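Long-range contacts in laccase (Botrytis aclada, PDB 3SQR), which oxidises phenolic compounds such as hydroquinones at copper centres while reducing dioxygen to water, and probably takes part in lignin degradation: residues A[80-85]-A[227-232]; A[233-238]-A[250-255]. All blocks are in the same frame, centred on the assembly; numbering follows the deposited sequence.

Interaction 1: residues A[80-85]-A[227-232]; sequences TPDGYT and NTLMNG. With NAG (2-acetamido-2-deoxy-beta-D-glucopyranose), chain C.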
loop_
_atom_site.group_PDB
_atom_site.type_symbol
_atom_site.label_atom_id
_atom_site.label_comp_id
_atom_site.label_asym_id
_atom_site.label_seq_id
_atom_site.Cartn_x
_atom_site.Cartn_y
_atom_site.Cartn_z
ATOM N N THR A 80 23.267 1.548 0.453
ATOM C CA THR A 80 23.553 2.884 0.868
ATOM C C THR A 80 22.708 3.863 0.098
ATOM O O THR A 80 23.178 4.528 -0.817
ATOM C CB THR A 80 25.062 3.221 0.662
ATOM O OG1 THR A 80 25.824 2.170 1.213
ATOM C CG2 THR A 80 25.403 4.536 1.330
ATOM N N PRO A 81 21.442 4.070 0.548
ATOM C CA PRO A 81 20.493 4.868 -0.248
ATOM C C PRO A 81 20.641 6.331 -0.051
ATOM O O PRO A 81 20.240 7.103 -0.912
ATOM C CB PRO A 81 19.128 4.394 0.258
ATOM C CG PRO A 81 19.432 3.810 1.631
ATOM C CD PRO A 81 20.767 3.229 1.550
ATOM N N ASP A 82 21.222 6.710 1.103
ATOM C CA ASP A 82 21.292 8.102 1.557
ATOM C C ASP A 82 22.628 8.440 2.193
ATOM O O ASP A 82 22.689 9.354 3.005
ATOM C CB ASP A 82 20.169 8.430 2.559
ATOM C CG ASP A 82 20.270 7.625 3.826
ATOM O OD1 ASP A 82 21.095 6.709 3.895
ATOM O OD2 ASP A 82 19.501 7.821 4.780
ATOM N N GLY A 83 23.679 7.757 1.773
ATOM C CA GLY A 83 24.998 7.943 2.377
ATOM C C GLY A 83 25.180 7.197 3.671
ATOM O O GLY A 83 26.225 7.337 4.279
ATOM N N TYR A 84 24.181 6.435 4.142
ATOM C CA TYR A 84 24.326 5.577 5.281
ATOM C C TYR A 84 24.143 4.136 4.916
ATOM O O TYR A 84 23.101 3.710 4.395
ATOM C CB TYR A 84 23.294 5.953 6.403
ATOM C CG TYR A 84 23.634 5.314 7.716
ATOM C CD1 TYR A 84 23.362 3.985 7.949
ATOM C CD2 TYR A 84 24.318 6.047 8.733
ATOM C CE1 TYR A 84 23.682 3.388 9.098
ATOM C CE2 TYR A 84 24.711 5.395 9.913
ATOM C CZ TYR A 84 24.376 4.099 10.099
ATOM O OH TYR A 84 24.714 3.328 11.187
ATOM N N THR A 85 25.131 3.315 5.228
ATOM C CA THR A 85 25.159 1.952 4.802
ATOM C C THR A 85 24.513 1.095 5.857
ATOM O O THR A 85 24.845 1.183 7.071
ATOM C CB THR A 85 26.633 1.456 4.538
ATOM O OG1 THR A 85 27.240 2.332 3.561
ATOM C CG2 THR A 85 26.644 0.094 4.082
ATOM N N ASN A 227 15.844 9.103 8.773
ATOM C CA ASN A 227 15.793 9.878 7.575
ATOM C C ASN A 227 14.500 9.532 6.807
ATOM O O ASN A 227 13.621 8.866 7.361
ATOM C CB ASN A 227 17.015 9.599 6.691
ATOM C CG ASN A 227 17.397 10.772 5.842
ATOM O OD1 ASN A 227 16.864 11.864 5.977
ATOM N ND2 ASN A 227 18.380 10.533 4.906
ATOM N N THR A 228 14.400 10.067 5.613
ATOM C CA THR A 228 13.339 9.728 4.637
ATOM C C THR A 228 14.030 9.456 3.306
ATOM O O THR A 228 15.160 9.885 3.107
ATOM C CB THR A 228 12.320 10.840 4.473
ATOM O OG1 THR A 228 12.932 11.961 3.809
ATOM C CG2 THR A 228 11.749 11.298 5.867
ATOM N N LEU A 229 13.330 8.787 2.384
ATOM C CA LEU A 229 13.817 8.597 1.000
ATOM C C LEU A 229 12.746 8.994 0.065
ATOM O O LEU A 229 11.549 8.779 0.323
ATOM C CB LEU A 229 14.170 7.166 0.711
ATOM C CG LEU A 229 15.271 6.527 1.569
ATOM C CD1 LEU A 229 15.363 5.075 1.257
ATOM C CD2 LEU A 229 16.582 7.172 1.337
ATOM N N MET A 230 13.187 9.619 -1.028
ATOM C CA MET A 230 12.323 9.903 -2.124
ATOM C C MET A 230 12.835 9.128 -3.303
ATOM O O MET A 230 13.937 9.334 -3.793
ATOM C CB MET A 230 12.290 11.409 -2.452
ATOM C CG MET A 230 11.327 11.753 -3.504
ATOM S SD MET A 230 11.077 13.549 -3.729
ATOM C CE MET A 230 10.319 14.027 -2.177
ATOM N N ASN A 231 11.986 8.239 -3.791
ATOM C CA ASN A 231 12.350 7.254 -4.769
ATOM C C ASN A 231 13.667 6.607 -4.468
ATOM O O ASN A 231 14.474 6.416 -5.357
ATOM C CB ASN A 231 12.316 7.816 -6.171
ATOM C CG ASN A 231 11.792 6.798 -7.146
ATOM O OD1 ASN A 231 10.834 6.077 -6.866
ATOM N ND2 ASN A 231 12.421 6.720 -8.268
ATOM N N GLY A 232 13.857 6.248 -3.204
ATOM C CA GLY A 232 14.985 5.461 -2.804
ATOM C C GLY A 232 16.242 6.241 -2.462
ATOM O O GLY A 232 17.227 5.633 -2.173
HETATM C C1 NAG C . 12.046 5.773 -9.279
HETATM C C2 NAG C . 12.091 6.379 -10.679
HETATM C C3 NAG C . 11.594 5.323 -11.647
HETATM C C4 NAG C . 12.421 4.047 -11.569
HETATM C C5 NAG C . 12.639 3.618 -10.082
HETATM C C6 NAG C . 13.927 2.848 -9.928
HETATM C C7 NAG C . 11.421 8.592 -11.397
HETATM C C8 NAG C . 10.318 9.623 -11.560
HETATM N N2 NAG C . 11.133 7.433 -10.821
HETATM O O3 NAG C . 11.553 5.801 -12.971
HETATM O O4 NAG C . 11.747 2.989 -12.275
HETATM O O5 NAG C . 12.923 4.697 -9.227
HETATM O O6 NAG C . 13.919 2.147 -8.683
HETATM O O7 NAG C . 12.580 8.787 -11.778
#
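D82 and N227 meet tip to tip. Their first torsions set the two CG atoms, that of D82 between its backbone N and carbonyl carbon (chi1 63°) and that of N227 roughly anti to its own N (chi1 -151°), and the carboxylate and amide carried on them then face each other. The two groups are nearly coplanar, and N227 ND2 donates to D82 OD2 over 2.9 Å in an almost straight bond (176° at the hydrogen), reaching the anti side of OD2. H207 NE2 also bonds to OD2, so an aspartate suits the place: one oxygen holds two partners, while OD1 turns back to its own loop and accepts from Y84 N at 3.1 Å, from above the carboxylate plane. This is an Asx turn, and G83 at its middle has a positive phi that glycine adopts easily. Beside the polar pair is a small apolar patch. L229 CD2 touches P81 CB at 3.9 Å and D82 CB at 4.0 Å, and CD1 also lies against P81 CB, so the leucine fork gives the proline two methyls. P81 CB also rests 3.3 Å from the carbonyl O of G232, a residue whose backbone angles suit glycine. The contact joins the loop between strands 67-79 and 86-91, in the first cupredoxin-like domain, to edge strand 227-230 of the second. Strand 195-205 pairs with that edge strand, and its W205 packs against P81, D82 and L229.

Interaction 2: residues A[233-238]-A[250-255]; sequences TNTFDC and GKKFEL. With NAG (2-acetamido-2-deoxy-beta-D-glucopyranose), chain K; NAG (2-acetamido-2-deoxy-beta-D-glucopyranose), chain C; SO4 (sulfate ion), chain M.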
loop_
_atom_site.group_PDB
_atom_site.type_symbol
_atom_site.label_atom_id
_atom_site.label_comp_id
_atom_site.label_asym_id
_atom_site.label_seq_id
_atom_site.Cartn_x
_atom_site.Cartn_y
_atom_site.Cartn_z
ATOM N N THR A 233 16.187 7.566 -2.510
ATOM C CA THR A 233 17.385 8.376 -2.195
ATOM C C THR A 233 17.116 9.608 -1.371
ATOM O O THR A 233 15.999 10.120 -1.350
ATOM C CB THR A 233 18.120 8.700 -3.510
ATOM O OG1 THR A 233 19.404 9.194 -3.180
ATOM C CG2 THR A 233 17.325 9.704 -4.302
ATOM N N ASN A 234 18.156 10.076 -0.666
ATOM C CA ASN A 234 18.141 11.349 -0.030
ATOM C C ASN A 234 19.561 11.715 0.394
ATOM O O ASN A 234 20.468 10.879 0.324
ATOM C CB ASN A 234 17.239 11.350 1.210
ATOM C CG ASN A 234 16.703 12.718 1.561
ATOM O OD1 ASN A 234 17.140 13.729 1.014
ATOM N ND2 ASN A 234 15.665 12.755 2.430
ATOM N N THR A 235 19.730 12.988 0.717
ATOM C CA THR A 235 20.922 13.451 1.387
ATOM C C THR A 235 20.945 12.960 2.819
ATOM O O THR A 235 19.926 12.550 3.403
ATOM C CB THR A 235 20.967 14.943 1.383
ATOM O OG1 THR A 235 19.733 15.499 1.923
ATOM C CG2 THR A 235 21.249 15.452 0.006
ATOM N N PHE A 236 22.118 12.974 3.428
ATOM C CA PHE A 236 22.203 12.848 4.863
ATOM C C PHE A 236 23.571 13.433 5.263
ATOM O O PHE A 236 24.570 13.148 4.619
ATOM C CB PHE A 236 22.125 11.410 5.299
ATOM C CG PHE A 236 21.929 11.222 6.762
ATOM C CD1 PHE A 236 20.694 11.491 7.347
ATOM C CD2 PHE A 236 22.936 10.714 7.572
ATOM C CE1 PHE A 236 20.512 11.309 8.737
ATOM C CE2 PHE A 236 22.783 10.552 8.950
ATOM C CZ PHE A 236 21.551 10.805 9.539
ATOM N N ASP A 237 23.577 14.192 6.353
ATOM C CA ASP A 237 24.811 14.831 6.803
ATOM C C ASP A 237 25.590 13.878 7.650
ATOM O O ASP A 237 25.243 13.600 8.811
ATOM C CB ASP A 237 24.462 16.108 7.567
ATOM C CG ASP A 237 25.700 16.919 7.972
ATOM O OD1 ASP A 237 26.827 16.432 7.757
ATOM O OD2 ASP A 237 25.474 18.059 8.447
ATOM N N CYS A 238 26.629 13.311 7.064
ATOM C CA CYS A 238 27.516 12.418 7.773
ATOM C C CYS A 238 28.788 13.161 8.268
ATOM O O CYS A 238 29.632 12.534 8.886
ATOM C CB CYS A 238 27.971 11.276 6.865
ATOM S SG CYS A 238 26.685 10.024 6.632
ATOM N N GLY A 250 24.968 11.019 0.052
ATOM C CA GLY A 250 23.571 10.854 -0.344
ATOM C C GLY A 250 23.213 11.984 -1.259
ATOM O O GLY A 250 23.665 13.109 -1.066
ATOM N N LYS A 251 22.336 11.711 -2.203
ATOM C CA LYS A 251 21.891 12.675 -3.153
ATOM C C LYS A 251 20.387 12.766 -3.160
ATOM O O LYS A 251 19.702 11.767 -3.026
ATOM C CB LYS A 251 22.371 12.334 -4.587
ATOM C CG LYS A 251 23.743 12.888 -4.949
ATOM C CD LYS A 251 24.053 12.780 -6.488
ATOM C CE LYS A 251 23.303 13.839 -7.368
ATOM N NZ LYS A 251 23.978 13.937 -8.699
ATOM N N LYS A 252 19.899 13.983 -3.372
ATOM C CA LYS A 252 18.503 14.231 -3.572
ATOM C C LYS A 252 18.035 13.497 -4.788
ATOM O O LYS A 252 18.729 13.430 -5.845
ATOM C CB LYS A 252 18.195 15.693 -3.795
ATOM C CG LYS A 252 18.334 16.563 -2.531
ATOM C CD LYS A 252 17.475 16.065 -1.367
ATOM C CE LYS A 252 17.410 17.037 -0.188
ATOM N NZ LYS A 252 16.613 16.468 1.008
ATOM N N PHE A 253 16.841 12.926 -4.641
ATOM C CA PHE A 253 16.066 12.479 -5.768
ATOM C C PHE A 253 16.006 13.612 -6.791
ATOM O O PHE A 253 15.846 14.758 -6.428
ATOM C CB PHE A 253 14.636 12.209 -5.363
ATOM C CG PHE A 253 13.692 12.020 -6.518
ATOM C CD1 PHE A 253 13.813 10.898 -7.338
ATOM C CD2 PHE A 253 12.714 12.966 -6.832
ATOM C CE1 PHE A 253 12.959 10.676 -8.395
ATOM C CE2 PHE A 253 11.839 12.770 -7.927
ATOM C CZ PHE A 253 11.979 11.611 -8.727
ATOM N N GLU A 254 16.149 13.269 -8.042
ATOM C CA GLU A 254 16.070 14.287 -9.092
ATOM C C GLU A 254 15.182 13.825 -10.183
ATOM O O GLU A 254 15.222 12.625 -10.556
ATOM C CB GLU A 254 17.466 14.553 -9.652
ATOM C CG GLU A 254 17.560 15.751 -10.593
ATOM C CD GLU A 254 17.200 15.475 -12.040
ATOM O OE1 GLU A 254 17.170 14.288 -12.437
ATOM O OE2 GLU A 254 16.944 16.463 -12.783
ATOM N N LEU A 255 14.446 14.765 -10.747
ATOM C CA LEU A 255 13.480 14.548 -11.788
ATOM C C LEU A 255 13.686 15.710 -12.791
ATOM O O LEU A 255 13.715 16.842 -12.353
ATOM C CB LEU A 255 12.060 14.651 -11.208
ATOM C CG LEU A 255 10.927 14.501 -12.215
ATOM C CD1 LEU A 255 11.038 13.265 -13.169
ATOM C CD2 LEU A 255 9.553 14.620 -11.543
HETATM C C1 NAG K . 18.169 19.342 5.881
HETATM C C2 NAG K . 19.572 19.563 5.380
HETATM C C3 NAG K . 20.213 20.752 6.137
HETATM C C4 NAG K . 19.265 21.937 5.973
HETATM C C5 NAG K . 17.928 21.594 6.594
HETATM C C6 NAG K . 16.941 22.727 6.390
HETATM C C7 NAG K . 20.533 17.515 4.495
HETATM C C8 NAG K . 21.251 16.243 4.791
HETATM N N2 NAG K . 20.279 18.325 5.544
HETATM O O3 NAG K . 21.481 21.012 5.579
HETATM O O4 NAG K . 19.704 23.079 6.640
HETATM O O5 NAG K . 17.413 20.532 5.861
HETATM O O6 NAG K . 15.686 22.167 6.661
HETATM O O7 NAG K . 20.185 17.755 3.317
HETATM C C1 NAG C . 12.046 5.773 -9.279
HETATM C C2 NAG C . 12.091 6.379 -10.679
HETATM C C3 NAG C . 11.594 5.323 -11.647
HETATM C C4 NAG C . 12.421 4.047 -11.569
HETATM C C5 NAG C . 12.639 3.618 -10.082
HETATM C C6 NAG C . 13.927 2.848 -9.928
HETATM C C7 NAG C . 11.421 8.592 -11.397
HETATM C C8 NAG C . 10.318 9.623 -11.560
HETATM N N2 NAG C . 11.133 7.433 -10.821
HETATM O O3 NAG C . 11.553 5.801 -12.971
HETATM O O4 NAG C . 11.747 2.989 -12.275
HETATM O O5 NAG C . 12.923 4.697 -9.227
HETATM O O6 NAG C . 13.919 2.147 -8.683
HETATM O O7 NAG C . 12.580 8.787 -11.778
HETATM S S SO4 M . 21.402 15.776 -10.111
HETATM O O1 SO4 M . 22.849 15.720 -10.240
HETATM O O2 SO4 M . 20.940 14.444 -9.702
HETATM O O3 SO4 M . 21.010 16.731 -9.088
HETATM O O4 SO4 M . 20.821 16.153 -11.410
HETATM O O HOH W 1 15.647 12.849 -2.064
HETATM O O HOH W 2 22.059 8.798 -2.438
HETATM O O HOH W 3 24.816 11.192 2.887
HETATM O O HOH W 4 24.212 13.992 1.518
#
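T233 and K251 make the central bond where two arms of one long connection meet, in the second cupredoxin-like domain of this three-domain multicopper oxidase. T233 OG1 donates to K251 O over 2.6 Å, in the carbonyl plane. Threonine suits the site because its hydroxyl makes this bond while its methyl, CG2, meets F253 CB at 3.8 Å. Next along, the N234 and K252 side chains run side by side and point the same way. A bend at chi2 (-56°) turns CD of K252 toward N234 OD1, and NZ then donates to that oxygen at 2.8 Å, on a lone pair. OD1 also accepts from the backbone N of the next residue, T235, which comes in tilted from the carbonyl plane; NZ further makes a weak bond to T235 OG1. G250 brings its CA to 3.2 Å from N234 O in a CA-H...O contact, an approach made possible by the lack of a side chain. Water also bridges the seam: one molecule joins T233 O to F253 N, another T233 OG1 to K251 N, and two more lie between F236 and G250. In the second shell, T344 OG1 bonds to K252 NZ and N342 O to N234 ND2, while the C238-C246 disulfide ties the connection further out. On the outer side K251 NZ binds a sulfate, probably from the crystallisation liquor, and T235 OG1 donates to O7 of a glycan sugar (NAG, chain K) over 2.7 Å.

In the fold
Interactions 1 and 2 follow each other along the chain, with centres about 7 Å apart, and they touch directly. N227 ND2, besides its bond in interaction 1, probably donates to T235 O at 3.0 Å, and N234 ND2 probably does the same to T228 O, also at 3.0 Å. D82 CB packs against N234 O at 3.3 Å, and P81 O is a further partner of T233 OG1. The first-domain loop 80-85 thus lies against both edge strand 227-230 and the connection that leads from it to strand 254-256. One glycan spans the pair: N231 ND2 is covalently linked to the NAG of chain C, whose acetamido group meets the ring edge of F253. Both contacts lie away from the copper sites.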